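Local coordinates for protein mucin-like protocadherin (Homo sapiens, PDB 6OAE) that probably mediates calcium-dependent heterophilic adhesion between neighbouring microvilli of epithelial cells, this piece being its first two extracellular cadherin repeats, at residues Y5-K10 against D27-E32; G39-P44 against E69-C74. All coordinates share one frame; numbering follows the deposited sequence.

Contact 1 of 2, residues Y5-K10 against D27-E32; sequences YCSVNK and DIHVPE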
loop_
_atom_site.group_PDB
_atom_site.type_symbol
_atom_site.label_atom_id
_atom_site.label_comp_id
_atom_site.label_asym_id
_atom_site.label_seq_id
_atom_site.Cartn_x
_atom_site.Cartn_y
_atom_site.Cartn_z
ATOM N N TYR A 5 23.369 8.753 -34.997
ATOM C CA TYR A 5 23.270 8.541 -33.534
ATOM C C TYR A 5 21.981 7.780 -33.239
ATOM O O TYR A 5 20.947 8.144 -33.800
ATOM C CB TYR A 5 23.285 9.860 -32.759
ATOM C CG TYR A 5 24.619 10.563 -32.744
ATOM C CD1 TYR A 5 25.774 9.924 -32.301
ATOM C CD2 TYR A 5 24.727 11.883 -33.161
ATOM C CE1 TYR A 5 27.003 10.574 -32.293
ATOM C CE2 TYR A 5 25.943 12.546 -33.155
ATOM C CZ TYR A 5 27.085 11.893 -32.722
ATOM O OH TYR A 5 28.272 12.573 -32.729
ATOM N N CYS A 6 22.073 6.764 -32.386
ATOM C CA CYS A 6 20.916 6.056 -31.792
ATOM C C CYS A 6 19.972 7.069 -31.159
ATOM O O CYS A 6 20.481 8.014 -30.563
ATOM C CB CYS A 6 21.328 5.127 -30.668
ATOM S SG CYS A 6 21.784 3.475 -31.230
ATOM N N SER A 7 18.665 6.844 -31.284
ATOM C CA SER A 7 17.611 7.675 -30.665
ATOM C C SER A 7 16.365 6.832 -30.357
ATOM O O SER A 7 16.190 5.715 -30.932
ATOM C CB SER A 7 17.266 8.850 -31.535
ATOM O OG SER A 7 16.720 8.427 -32.771
ATOM N N VAL A 8 15.565 7.362 -29.452
ATOM C CA VAL A 8 14.183 6.938 -29.133
ATOM C C VAL A 8 13.357 8.221 -29.120
ATOM O O VAL A 8 13.918 9.285 -28.713
ATOM C CB VAL A 8 14.114 6.164 -27.805
ATOM C CG1 VAL A 8 14.922 4.885 -27.897
ATOM C CG2 VAL A 8 14.571 6.990 -26.592
ATOM N N ASN A 9 12.108 8.138 -29.554
ATOM C CA ASN A 9 11.154 9.280 -29.590
ATOM C C ASN A 9 10.549 9.479 -28.197
ATOM O O ASN A 9 9.973 10.521 -27.973
ATOM C CB ASN A 9 10.070 9.082 -30.650
ATOM C CG ASN A 9 8.977 8.113 -30.249
ATOM O OD1 ASN A 9 9.242 7.033 -29.711
ATOM N ND2 ASN A 9 7.732 8.478 -30.520
ATOM N N LYS A 10 10.676 8.500 -27.301
ATOM C CA LYS A 10 10.075 8.558 -25.941
ATOM C C LYS A 10 10.966 7.756 -25.003
ATOM O O LYS A 10 11.414 6.689 -25.398
ATOM C CB LYS A 10 8.636 8.034 -25.980
ATOM C CG LYS A 10 7.892 8.124 -24.657
ATOM C CD LYS A 10 6.458 7.664 -24.734
ATOM C CE LYS A 10 5.847 7.561 -23.353
ATOM N NZ LYS A 10 4.426 7.147 -23.379
ATOM N N ASP A 27 10.505 1.834 -30.159
ATOM C CA ASP A 27 11.429 1.508 -31.271
ATOM C C ASP A 27 12.737 2.271 -31.019
ATOM O O ASP A 27 12.697 3.470 -30.675
ATOM C CB ASP A 27 10.766 1.804 -32.613
ATOM C CG ASP A 27 9.598 0.877 -32.953
ATOM O OD1 ASP A 27 9.124 0.124 -32.063
ATOM O OD2 ASP A 27 9.168 0.905 -34.103
ATOM N N ILE A 28 13.859 1.592 -31.135
ATOM C CA ILE A 28 15.199 2.215 -31.011
ATOM C C ILE A 28 15.676 2.445 -32.438
ATOM O O ILE A 28 15.770 1.456 -33.198
ATOM C CB ILE A 28 16.158 1.345 -30.194
ATOM C CG1 ILE A 28 15.559 0.979 -28.827
ATOM C CG2 ILE A 28 17.529 2.024 -30.056
ATOM C CD1 ILE A 28 16.218 -0.205 -28.168
ATOM N N HIS A 29 15.915 3.699 -32.794
ATOM C CA HIS A 29 16.514 4.074 -34.103
ATOM C C HIS A 29 18.013 3.812 -33.993
ATOM O O HIS A 29 18.669 4.475 -33.144
ATOM C CB HIS A 29 16.200 5.517 -34.515
ATOM C CG HIS A 29 17.016 5.956 -35.689
ATOM N ND1 HIS A 29 16.824 5.435 -36.957
ATOM C CD2 HIS A 29 18.042 6.831 -35.787
ATOM C CE1 HIS A 29 17.688 5.984 -37.787
ATOM N NE2 HIS A 29 18.447 6.845 -37.092
ATOM N N VAL A 30 18.517 2.864 -34.784
ATOM C CA VAL A 30 19.929 2.412 -34.749
ATOM C C VAL A 30 20.536 2.742 -36.107
ATOM O O VAL A 30 19.993 2.317 -37.121
ATOM C CB VAL A 30 20.023 0.915 -34.403
ATOM C CG1 VAL A 30 21.467 0.441 -34.362
ATOM C CG2 VAL A 30 19.323 0.603 -33.076
ATOM N N PRO A 31 21.648 3.515 -36.184
ATOM C CA PRO A 31 22.270 3.815 -37.478
ATOM C C PRO A 31 22.850 2.533 -38.087
ATOM O O PRO A 31 23.288 1.676 -37.320
ATOM C CB PRO A 31 23.398 4.814 -37.159
ATOM C CG PRO A 31 23.101 5.296 -35.741
ATOM C CD PRO A 31 22.371 4.147 -35.068
ATOM N N GLU A 32 22.850 2.422 -39.421
ATOM C CA GLU A 32 23.488 1.281 -40.138
ATOM C C GLU A 32 24.915 1.126 -39.589
ATOM O O GLU A 32 25.613 2.150 -39.494
ATOM C CB GLU A 32 23.468 1.497 -41.655
ATOM C CG GLU A 32 23.877 0.264 -42.451
ATOM C CD GLU A 32 22.995 -0.957 -42.227
ATOM O OE1 GLU A 32 21.757 -0.841 -42.413
ATOM O OE2 GLU A 32 23.542 -2.020 -41.852
HETATM O O HOH W 1 11.457 5.829 -31.053
#

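Contact 2 of 2, residues G39-P44 against E69-C74; sequences GALSTP and EAQLLC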
loop_
_atom_site.group_PDB
_atom_site.type_symbol
_atom_site.label_atom_id
_atom_site.label_comp_id
_atom_site.label_asym_id
_atom_site.label_seq_id
_atom_site.Cartn_x
_atom_site.Cartn_y
_atom_site.Cartn_z
ATOM N N GLY A 39 22.842 -2.320 -21.161
ATOM C CA GLY A 39 24.030 -2.146 -20.307
ATOM C C GLY A 39 23.766 -2.609 -18.886
ATOM O O GLY A 39 22.582 -2.878 -18.533
ATOM N N ALA A 40 24.824 -2.694 -18.083
ATOM C CA ALA A 40 24.807 -3.255 -16.713
ATOM C C ALA A 40 24.189 -2.284 -15.702
ATOM O O ALA A 40 23.966 -2.734 -14.578
ATOM C CB ALA A 40 26.198 -3.663 -16.296
ATOM N N LEU A 41 23.923 -1.015 -16.048
ATOM C CA LEU A 41 23.164 -0.097 -15.144
ATOM C C LEU A 41 21.649 -0.332 -15.295
ATOM O O LEU A 41 20.908 0.232 -14.495
ATOM C CB LEU A 41 23.534 1.372 -15.394
ATOM C CG LEU A 41 24.844 1.847 -14.745
ATOM C CD1 LEU A 41 25.002 3.359 -14.905
ATOM C CD2 LEU A 41 24.926 1.464 -13.268
ATOM N N SER A 42 21.211 -1.133 -16.271
ATOM C CA SER A 42 19.793 -1.550 -16.425
ATOM C C SER A 42 19.339 -2.291 -15.163
ATOM O O SER A 42 20.093 -3.139 -14.664
ATOM C CB SER A 42 19.568 -2.427 -17.625
ATOM O OG SER A 42 20.006 -1.807 -18.818
ATOM N N THR A 43 18.141 -1.992 -14.675
ATOM C CA THR A 43 17.459 -2.779 -13.628
ATOM C C THR A 43 17.520 -4.247 -14.039
ATOM O O THR A 43 17.120 -4.596 -15.149
ATOM C CB THR A 43 15.996 -2.363 -13.435
ATOM O OG1 THR A 43 15.943 -0.962 -13.168
ATOM C CG2 THR A 43 15.337 -3.150 -12.323
ATOM N N PRO A 44 18.053 -5.141 -13.181
ATOM C CA PRO A 44 18.138 -6.558 -13.518
ATOM C C PRO A 44 16.756 -7.195 -13.756
ATOM O O PRO A 44 15.853 -6.833 -13.058
ATOM C CB PRO A 44 18.805 -7.195 -12.278
ATOM C CG PRO A 44 19.476 -6.051 -11.549
ATOM C CD PRO A 44 18.638 -4.831 -11.868
ATOM N N GLU A 69 14.951 1.086 -14.861
ATOM C CA GLU A 69 15.873 1.813 -15.753
ATOM C C GLU A 69 16.454 0.837 -16.772
ATOM O O GLU A 69 16.873 -0.247 -16.386
ATOM C CB GLU A 69 16.950 2.485 -14.889
ATOM C CG GLU A 69 18.116 3.049 -15.675
ATOM C CD GLU A 69 18.968 4.039 -14.896
ATOM O OE1 GLU A 69 19.450 5.015 -15.514
ATOM O OE2 GLU A 69 19.141 3.836 -13.674
ATOM N N ALA A 70 16.479 1.236 -18.033
ATOM C CA ALA A 70 17.145 0.511 -19.124
ATOM C C ALA A 70 18.281 1.396 -19.612
ATOM O O ALA A 70 18.008 2.581 -19.922
ATOM C CB ALA A 70 16.187 0.198 -20.236
ATOM N N GLN A 71 19.493 0.842 -19.653
ATOM C CA GLN A 71 20.682 1.515 -20.249
ATOM C C GLN A 71 20.838 0.924 -21.636
ATOM O O GLN A 71 21.093 -0.285 -21.722
ATOM C CB GLN A 71 21.908 1.308 -19.362
ATOM C CG GLN A 71 23.179 1.917 -19.947
ATOM C CD GLN A 71 24.400 1.581 -19.129
ATOM O OE1 GLN A 71 24.538 0.478 -18.603
ATOM N NE2 GLN A 71 25.302 2.543 -19.021
ATOM N N LEU A 72 20.649 1.723 -22.675
ATOM C CA LEU A 72 20.782 1.286 -24.078
ATOM C C LEU A 72 22.186 1.671 -24.509
ATOM O O LEU A 72 22.466 2.880 -24.504
ATOM C CB LEU A 72 19.740 1.952 -24.977
ATOM C CG LEU A 72 18.297 1.951 -24.474
ATOM C CD1 LEU A 72 17.348 2.256 -25.610
ATOM C CD2 LEU A 72 17.934 0.641 -23.810
ATOM N N LEU A 73 23.003 0.675 -24.838
ATOM C CA LEU A 73 24.404 0.839 -25.287
ATOM C C LEU A 73 24.398 0.699 -26.796
ATOM O O LEU A 73 24.030 -0.384 -27.277
ATOM C CB LEU A 73 25.296 -0.228 -24.642
ATOM C CG LEU A 73 25.422 -0.203 -23.122
ATOM C CD1 LEU A 73 26.409 -1.268 -22.656
ATOM C CD2 LEU A 73 25.853 1.157 -22.598
ATOM N N CYS A 74 24.784 1.754 -27.518
ATOM C CA CYS A 74 24.821 1.761 -28.999
ATOM C C CYS A 74 26.267 1.619 -29.468
ATOM O O CYS A 74 26.991 2.618 -29.451
ATOM C CB CYS A 74 24.143 3.003 -29.529
ATOM S SG CYS A 74 22.348 2.839 -29.404
#

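Contact 1 of 2, residues Y5-K10 against D27-E32
His29 O is gripped twice from residues 5-10, by one true hydrogen bond and one weaker C-H...O contact. Ser7 N gives it a hydrogen bond of 3.0 Å that lies in the carbonyl plane, and Cys6 CA adds the CA-H...O contact at 3.1 Å. The return bond, from His29 N to Ser7 O at 2.8 Å, arrives nearly along the C=O axis, with a C=O...N angle of 164°. Together the two hydrogen bonds make Ser7 and His29 a single antiparallel hydrogen-bonded bridge. It joins the N-terminal segment to the loop after strand 26-27 in the first cadherin repeat, a beta-sandwich domain. The segments run almost exactly antiparallel.

A chi1 of 63° tucks Ser7 OG between its own backbone N and carbonyl carbon. There it meets His29 CB at 3.4 Å and approaches the imidazole obliquely. Tyr5 O approaches the ring edge close to the ring plane, while the Tyr5 side chain sets out away from residues 27-32.

Towards the interior, Val8 and Ile28 run alongside each other, and Val8 CG1 meets Ile28 CG1 at 4.1 Å. Cys6 SG is anti to its carbonyl carbon, which brings it to 3.9 Å from Pro31 CD and also near Val30 CG2. The sulfur forms a disulfide with Cys74, and the Cys6 side chain also touches Thr82 and Leu84 of strand 79-91. Pro31 CG packs over the backbone of Tyr5.

Beyond Val8 the direct pairing gives way to water. One molecule makes three bonds: it accepts from Asn9 N, donates to Asn9 OD1, and donates to Asp27 O at 2.7 Å.

Contact 2 of 2, residues G39-P44 against E69-C74
The tight part of this contact lies where the type I turn Gly39-Ser42, which follows strand 35-38, docks on strand 67-76 of the first cadherin repeat, a beta sandwich. Gly39 N donates a hydrogen bond to Gln71 O at 2.7 Å, with the donor above the carbonyl plane. A CB on Gly39 would point at the strand and clash with Gln71 OE1, and Leu73 CD1 already touches Gly39 CA at 3.5 Å. The extended Gln71 chain, CG anti to the backbone N, reaches the turn. Its OE1 takes the N-H of Leu41 at 3.0 Å, while its NE2 is bound by Gln83.

Ser42 OG is gripped twice. It accepts from Gln71 N at 2.8 Å, almost straight at 170°, and donates to Gly39 O, which also receives Ser42 N. An alanine here would remove this doubly bonded hydroxyl and would probably loosen the turn on the strand. Thr43 N donates a hydrogen bond to Glu69 O, and Thr43 OG1 accepts from Glu69 N at 2.8 Å.

The outer side is looser. The Ala40 methyl points away, and Leu41, also exposed, meets Gln71 mainly through CB. Glu69 OE2 lies 4.1 Å from Leu41 O, and OE1 makes a salt bridge with Arg85. Ser42 OG and Thr43 OG1 accept strand N-H groups much as neighbouring carbonyls would, consistent with the turn continuing the pairing beyond strand 35-38.

The two contacts come one after the other along the chain, with their centres about 15 Å apart in the N-terminal repeat. The disulfide between Cys6 of contact 1 and Cys74 of contact 2 joins them directly. A second junction is apolar: Ile28 CD1 meets Leu72 CD1 at 3.7 Å, and Val8 CG1 touches the same leucine methyl. Strand 35-38, which pairs with strand 67-76 in a four-stranded sheet, lies between them in sequence and packs against side chains of both. The N-terminal segment is thus fastened to the body of the repeat. None of the residues in either contact binds the calcium ions.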